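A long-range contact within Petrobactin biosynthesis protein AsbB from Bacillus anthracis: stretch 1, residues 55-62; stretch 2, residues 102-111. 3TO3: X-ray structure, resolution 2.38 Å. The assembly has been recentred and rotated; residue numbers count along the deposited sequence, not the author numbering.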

ATOM      1  N   LEU B  55      32.082  10.970  13.600  1.00 42.28           N
ATOM      2  CA  LEU B  55      32.464  10.480  12.280  1.00 43.54           C
ATOM      3  C   LEU B  55      31.814   9.139  12.047  1.00 44.60           C
ATOM      4  O   LEU B  55      32.205   8.159  12.657  1.00 54.14           O
ATOM      5  N   ILE B  56      30.829   9.092  11.151  1.00 47.21           N
ATOM      6  CA  ILE B  56      30.089   7.868  10.874  1.00 43.99           C
ATOM      7  C   ILE B  56      30.568   7.212   9.593  1.00 48.74           C
ATOM      8  O   ILE B  56      30.609   7.843   8.536  1.00 55.03           O
ATOM      9  N   GLN B  57      30.900   5.933   9.688  1.00 56.10           N
ATOM     10  CA  GLN B  57      31.398   5.154   8.544  1.00 54.90           C
ATOM     11  C   GLN B  57      30.289   4.710   7.588  1.00 45.29           C
ATOM     12  O   GLN B  57      29.198   4.347   8.016  1.00 49.82           O
ATOM     13  N   GLY B  58      30.585   4.688   6.298  1.00 48.47           N
ATOM     14  CA  GLY B  58      29.697   4.050   5.330  1.00 49.52           C
ATOM     15  C   GLY B  58      30.483   3.515   4.135  1.00 55.00           C
ATOM     16  O   GLY B  58      31.716   3.616   4.092  1.00 56.76           O
ATOM     17  N   LEU B  59      29.774   2.929   3.173  1.00 54.01           N
ATOM     18  CA  LEU B  59      30.366   2.462   1.919  1.00 56.27           C
ATOM     19  C   LEU B  59      29.421   2.830   0.795  1.00 58.89           C
ATOM     20  O   LEU B  59      28.211   2.664   0.938  1.00 59.88           O
ATOM     21  N   ASP B  60      29.953   3.323  -0.320  1.00 59.85           N
ATOM     22  CA  ASP B  60      29.103   3.649  -1.460  1.00 57.70           C
ATOM     23  C   ASP B  60      28.801   2.391  -2.246  1.00 66.23           C
ATOM     24  O   ASP B  60      29.213   1.307  -1.858  1.00 69.97           O
ATOM     25  N   GLU B  61      28.063   2.519  -3.337  1.00 75.03           N
ATOM     26  CA  GLU B  61      27.637   1.331  -4.068  1.00 78.76           C
ATOM     27  C   GLU B  61      28.792   0.575  -4.742  1.00 77.71           C
ATOM     28  O   GLU B  61      28.688  -0.619  -5.015  1.00 78.03           O
ATOM     29  N   ASP B  62      29.899   1.272  -4.963  1.00 83.39           N
ATOM     30  CA  ASP B  62      31.130   0.685  -5.504  1.00 89.04           C
ATOM     31  C   ASP B  62      31.997   0.180  -4.352  1.00 87.20           C
ATOM     32  O   ASP B  62      33.175  -0.145  -4.523  1.00 87.49           O
ATOM     33  N   GLN B 102      20.212   7.519   0.608  1.00 43.07           N
ATOM     34  CA  GLN B 102      21.641   7.289   0.413  1.00 50.77           C
ATOM     35  C   GLN B 102      22.393   7.223   1.748  1.00 46.70           C
ATOM     36  O   GLN B 102      23.240   6.327   1.957  1.00 45.35           O
ATOM     37  N   PHE B 103      22.094   8.175   2.636  1.00 39.63           N
ATOM     38  CA  PHE B 103      22.693   8.160   3.956  1.00 37.80           C
ATOM     39  C   PHE B 103      22.442   6.774   4.574  1.00 43.06           C
ATOM     40  O   PHE B 103      23.375   6.084   4.960  1.00 49.06           O
ATOM     41  N   LEU B 104      21.187   6.343   4.635  1.00 48.47           N
ATOM     42  CA  LEU B 104      20.891   5.057   5.276  1.00 47.46           C
ATOM     43  C   LEU B 104      21.493   3.863   4.519  1.00 49.67           C
ATOM     44  O   LEU B 104      21.998   2.919   5.129  1.00 46.80           O
ATOM     45  N   GLU B 105      21.451   3.892   3.193  1.00 47.16           N
ATOM     46  CA  GLU B 105      22.049   2.790   2.438  1.00 50.47           C
ATOM     47  C   GLU B 105      23.551   2.665   2.698  1.00 51.16           C
ATOM     48  O   GLU B 105      24.058   1.561   2.869  1.00 52.92           O
ATOM     49  N   GLU B 106      24.258   3.794   2.723  1.00 49.98           N
ATOM     50  CA  GLU B 106      25.713   3.765   2.876  1.00 51.81           C
ATOM     51  C   GLU B 106      26.119   3.351   4.296  1.00 52.32           C
ATOM     52  O   GLU B 106      27.000   2.535   4.497  1.00 50.02           O
ATOM     53  N   VAL B 107      25.437   3.900   5.282  1.00 51.50           N
ATOM     54  CA  VAL B 107      25.678   3.544   6.664  1.00 45.16           C
ATOM     55  C   VAL B 107      25.363   2.075   6.982  1.00 46.21           C
ATOM     56  O   VAL B 107      26.043   1.442   7.776  1.00 51.40           O
ATOM     57  N   PHE B 108      24.340   1.522   6.346  1.00 47.90           N
ATOM     58  CA  PHE B 108      23.986   0.123   6.583  1.00 43.38           C
ATOM     59  C   PHE B 108      24.662  -0.917   5.657  1.00 51.83           C
ATOM     60  O   PHE B 108      24.324  -2.112   5.684  1.00 53.39           O
ATOM     61  N   ARG B 109      25.593  -0.464   4.817  1.00 51.56           N
ATOM     62  CA  ARG B 109      26.478  -1.409   4.149  1.00 59.36           C
ATOM     63  C   ARG B 109      27.558  -1.858   5.149  1.00 65.85           C
ATOM     64  O   ARG B 109      28.116  -2.942   5.054  1.00 65.79           O
ATOM     65  N   VAL B 110      27.878  -0.979   6.084  1.00 60.36           N
ATOM     66  CA  VAL B 110      28.821  -1.276   7.140  1.00 50.82           C
ATOM     67  C   VAL B 110      28.164  -2.020   8.293  1.00 57.76           C
ATOM     68  O   VAL B 110      28.722  -2.964   8.826  1.00 67.86           O
ATOM     69  N   VAL B 111      26.966  -1.590   8.671  1.00 58.58           N
ATOM     70  CA  VAL B 111      26.272  -2.140   9.829  1.00 54.40           C
ATOM     71  C   VAL B 111      25.046  -2.934   9.378  1.00 55.30           C
ATOM     72  O   VAL B 111      24.190  -2.394   8.714  1.00 62.77           O
TER

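A strand crosses a helix almost at right angles and at very short range, its glycine pressed against helix backbone, with small apolar contacts and two hydrogen bonds to the backbone of Leu59 holding the crossing together. The axes approach to 5.2 Å at 92°, and the closest pair of alpha carbons is Gly58 CA and Val107 CA, 4.3 Å apart. Gly58 suits this closeness: its CA lies 3.2 Å from Glu106 O, and a CB built there would point at the helix and sit only 3.0 Å from that same oxygen. Val110 (chi1 t) points toward the strand and lays CG2 3.6 Å from Gly58 CA.

Next to the glycine, Leu59 makes the polar clamp. Leu59 N donates to Glu106 O at 3.1 Å, an oxygen that also takes a weak hydrogen bond from Arg109 N in its own stretch. Arg109 (chi1 m, chi2 and chi3 t) points toward the strand, and its NH1 donates to Leu59 O at 3.0 Å, with the oxygen at the guanidinium edge, near its plane, while Glu61 CB and Asp60 C lie over one face. The CA-to-CB bond of Leu59 (m, t) points sideways, and CG packs against Val110 CG2 at 4.0 Å.

On the other side of Gly58 along the strand, Ile56 (m, t) points in. Its CG2 meets Val107 CG2 at 3.7 Å, and its CD1 reaches the ring edge of Phe103, 4.4 Å from CZ. Gln57, between Ile56 and Gly58 in sequence, turns its end away; its carbonyl is served instead by water 1, which donates to Gln57 O at 3.1 Å and weakly to Val107 O at 3.4 Å, bridging the two backbones.

Within its own stretch, Glu106 (chi1 m, chi2 t) accepts a hydrogen bond at OE2 from Gln102 NE2 at 3.0 Å, and that carboxylate oxygen touches Asp60 CB at 3.5 Å.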

ATOM      1  CB  LEU B  55      33.985  10.341  12.182  1.00 43.77           C
ATOM      2  CG  LEU B  55      34.753  11.619  12.570  1.00 49.82           C
ATOM      3  CD1 LEU B  55      36.277  11.437  12.762  1.00 48.89           C
ATOM      4  CD2 LEU B  55      34.505  12.708  11.545  1.00 55.30           C
ATOM      5  CB  ILE B  56      28.565   8.139  10.758  1.00 41.21           C
ATOM      6  CG1 ILE B  56      28.023   8.807  12.004  1.00 42.57           C
ATOM      7  CG2 ILE B  56      27.781   6.858  10.482  1.00 42.23           C
ATOM      8  CD1 ILE B  56      26.713   9.569  11.736  1.00 39.99           C
ATOM      9  CB  GLN B  57      32.102   3.900   9.061  1.00 58.79           C
ATOM     10  CG  GLN B  57      33.378   4.153   9.829  1.00 72.35           C
ATOM     11  CD  GLN B  57      34.447   4.804   8.966  1.00 86.19           C
ATOM     12  OE1 GLN B  57      34.588   4.481   7.777  1.00 85.99           O
ATOM     13  NE2 GLN B  57      35.200   5.740   9.557  1.00 88.03           N
ATOM     14  CB  LEU B  59      30.526   0.939   1.921  1.00 54.79           C
ATOM     15  CG  LEU B  59      31.609   0.289   2.772  1.00 60.06           C
ATOM     16  CD1 LEU B  59      31.496  -1.255   2.678  1.00 55.70           C
ATOM     17  CD2 LEU B  59      33.002   0.756   2.347  1.00 53.83           C
ATOM     18  CB  ASP B  60      29.691   4.757  -2.339  1.00 59.09           C
ATOM     19  CG  ASP B  60      31.004   4.379  -2.987  1.00 70.55           C
ATOM     20  OD1 ASP B  60      31.353   3.179  -3.052  1.00 72.33           O
ATOM     21  OD2 ASP B  60      31.683   5.308  -3.472  1.00 77.92           O
ATOM     22  CB  GLU B  61      26.513   1.673  -5.052  1.00 90.69           C
ATOM     23  CG  GLU B  61      26.655   3.015  -5.744  1.00101.46           C
ATOM     24  CD  GLU B  61      25.558   3.253  -6.770  1.00111.85           C
ATOM     25  OE1 GLU B  61      25.640   4.276  -7.485  1.00120.26           O
ATOM     26  OE2 GLU B  61      24.622   2.423  -6.864  1.00109.09           O
ATOM     27  CB  ASP B  62      31.893   1.687  -6.361  1.00 94.54           C
ATOM     28  CG  ASP B  62      30.984   2.471  -7.271  1.00104.01           C
ATOM     29  OD1 ASP B  62      29.973   1.891  -7.733  1.00104.89           O
ATOM     30  OD2 ASP B  62      31.268   3.669  -7.506  1.00107.43           O
ATOM     31  CB  GLN B 102      22.268   8.362  -0.506  1.00 58.35           C
ATOM     32  CG  GLN B 102      23.661   8.003  -1.019  1.00 56.21           C
ATOM     33  CD  GLN B 102      24.371   9.163  -1.711  1.00 64.35           C
ATOM     34  OE1 GLN B 102      23.775  10.218  -1.972  1.00 63.06           O
ATOM     35  NE2 GLN B 102      25.663   8.967  -2.018  1.00 64.37           N
ATOM     36  CB  PHE B 103      22.152   9.295   4.849  1.00 33.38           C
ATOM     37  CG  PHE B 103      22.570   9.169   6.295  1.00 36.83           C
ATOM     38  CD1 PHE B 103      23.866   9.465   6.686  1.00 41.75           C
ATOM     39  CD2 PHE B 103      21.676   8.704   7.258  1.00 38.05           C
ATOM     40  CE1 PHE B 103      24.268   9.324   8.016  1.00 42.26           C
ATOM     41  CE2 PHE B 103      22.074   8.550   8.581  1.00 41.02           C
ATOM     42  CZ  PHE B 103      23.379   8.863   8.957  1.00 42.65           C
ATOM     43  CB  LEU B 104      19.389   4.876   5.532  1.00 41.67           C
ATOM     44  CG  LEU B 104      18.821   5.716   6.683  1.00 42.09           C
ATOM     45  CD1 LEU B 104      17.343   5.438   6.911  1.00 42.56           C
ATOM     46  CD2 LEU B 104      19.558   5.435   7.963  1.00 45.95           C
ATOM     47  CB  GLU B 105      21.765   2.913   0.936  1.00 59.61           C
ATOM     48  CG  GLU B 105      20.389   2.415   0.547  1.00 74.51           C
ATOM     49  CD  GLU B 105      19.887   2.999  -0.759  1.00 88.66           C
ATOM     50  OE1 GLU B 105      20.633   3.777  -1.411  1.00 87.28           O
ATOM     51  OE2 GLU B 105      18.727   2.683  -1.120  1.00 97.31           O
ATOM     52  CB  GLU B 106      26.332   5.104   2.440  1.00 44.74           C
ATOM     53  CG  GLU B 106      25.976   5.424   0.987  1.00 51.34           C
ATOM     54  CD  GLU B 106      26.742   6.593   0.365  1.00 56.01           C
ATOM     55  OE1 GLU B 106      27.057   7.557   1.082  1.00 50.04           O
ATOM     56  OE2 GLU B 106      27.015   6.541  -0.864  1.00 61.25           O
ATOM     57  CB  VAL B 107      24.882   4.526   7.562  1.00 43.42           C
ATOM     58  CG1 VAL B 107      24.648   3.965   8.946  1.00 40.00           C
ATOM     59  CG2 VAL B 107      25.630   5.823   7.608  1.00 42.63           C
ATOM     60  CB  PHE B 108      22.472  -0.056   6.760  1.00 41.12           C
ATOM     61  CG  PHE B 108      21.934   0.644   8.002  1.00 45.87           C
ATOM     62  CD1 PHE B 108      22.398   0.299   9.267  1.00 51.12           C
ATOM     63  CD2 PHE B 108      20.996   1.651   7.908  1.00 47.07           C
ATOM     64  CE1 PHE B 108      21.931   0.946  10.410  1.00 46.85           C
ATOM     65  CE2 PHE B 108      20.514   2.306   9.063  1.00 51.00           C
ATOM     66  CZ  PHE B 108      20.986   1.950  10.310  1.00 45.36           C
ATOM     67  CB  ARG B 109      27.127  -0.800   2.910  1.00 60.00           C
ATOM     68  CG  ARG B 109      26.189  -0.585   1.762  1.00 59.58           C
ATOM     69  CD  ARG B 109      26.926  -0.565   0.403  1.00 59.53           C
ATOM     70  NE  ARG B 109      25.948  -0.405  -0.673  1.00 56.78           N
ATOM     71  CZ  ARG B 109      25.362   0.747  -0.993  1.00 61.15           C
ATOM     72  NH1 ARG B 109      25.675   1.868  -0.348  1.00 57.55           N
ATOM     73  NH2 ARG B 109      24.469   0.782  -1.974  1.00 63.44           N
ATOM     74  CB  VAL B 110      29.465   0.027   7.641  1.00 56.87           C
ATOM     75  CG1 VAL B 110      30.310  -0.229   8.859  1.00 53.32           C
ATOM     76  CG2 VAL B 110      30.283   0.677   6.519  1.00 58.21           C
ATOM     77  CB  VAL B 111      25.830  -0.981  10.773  1.00 55.86           C
ATOM     78  CG1 VAL B 111      24.727  -1.432  11.745  1.00 46.30           C
ATOM     79  CG2 VAL B 111      27.034  -0.426  11.519  1.00 48.62           C
TER
HETATM   80  O   HOH W   1      27.975   2.696  10.333  1.00 51.54           O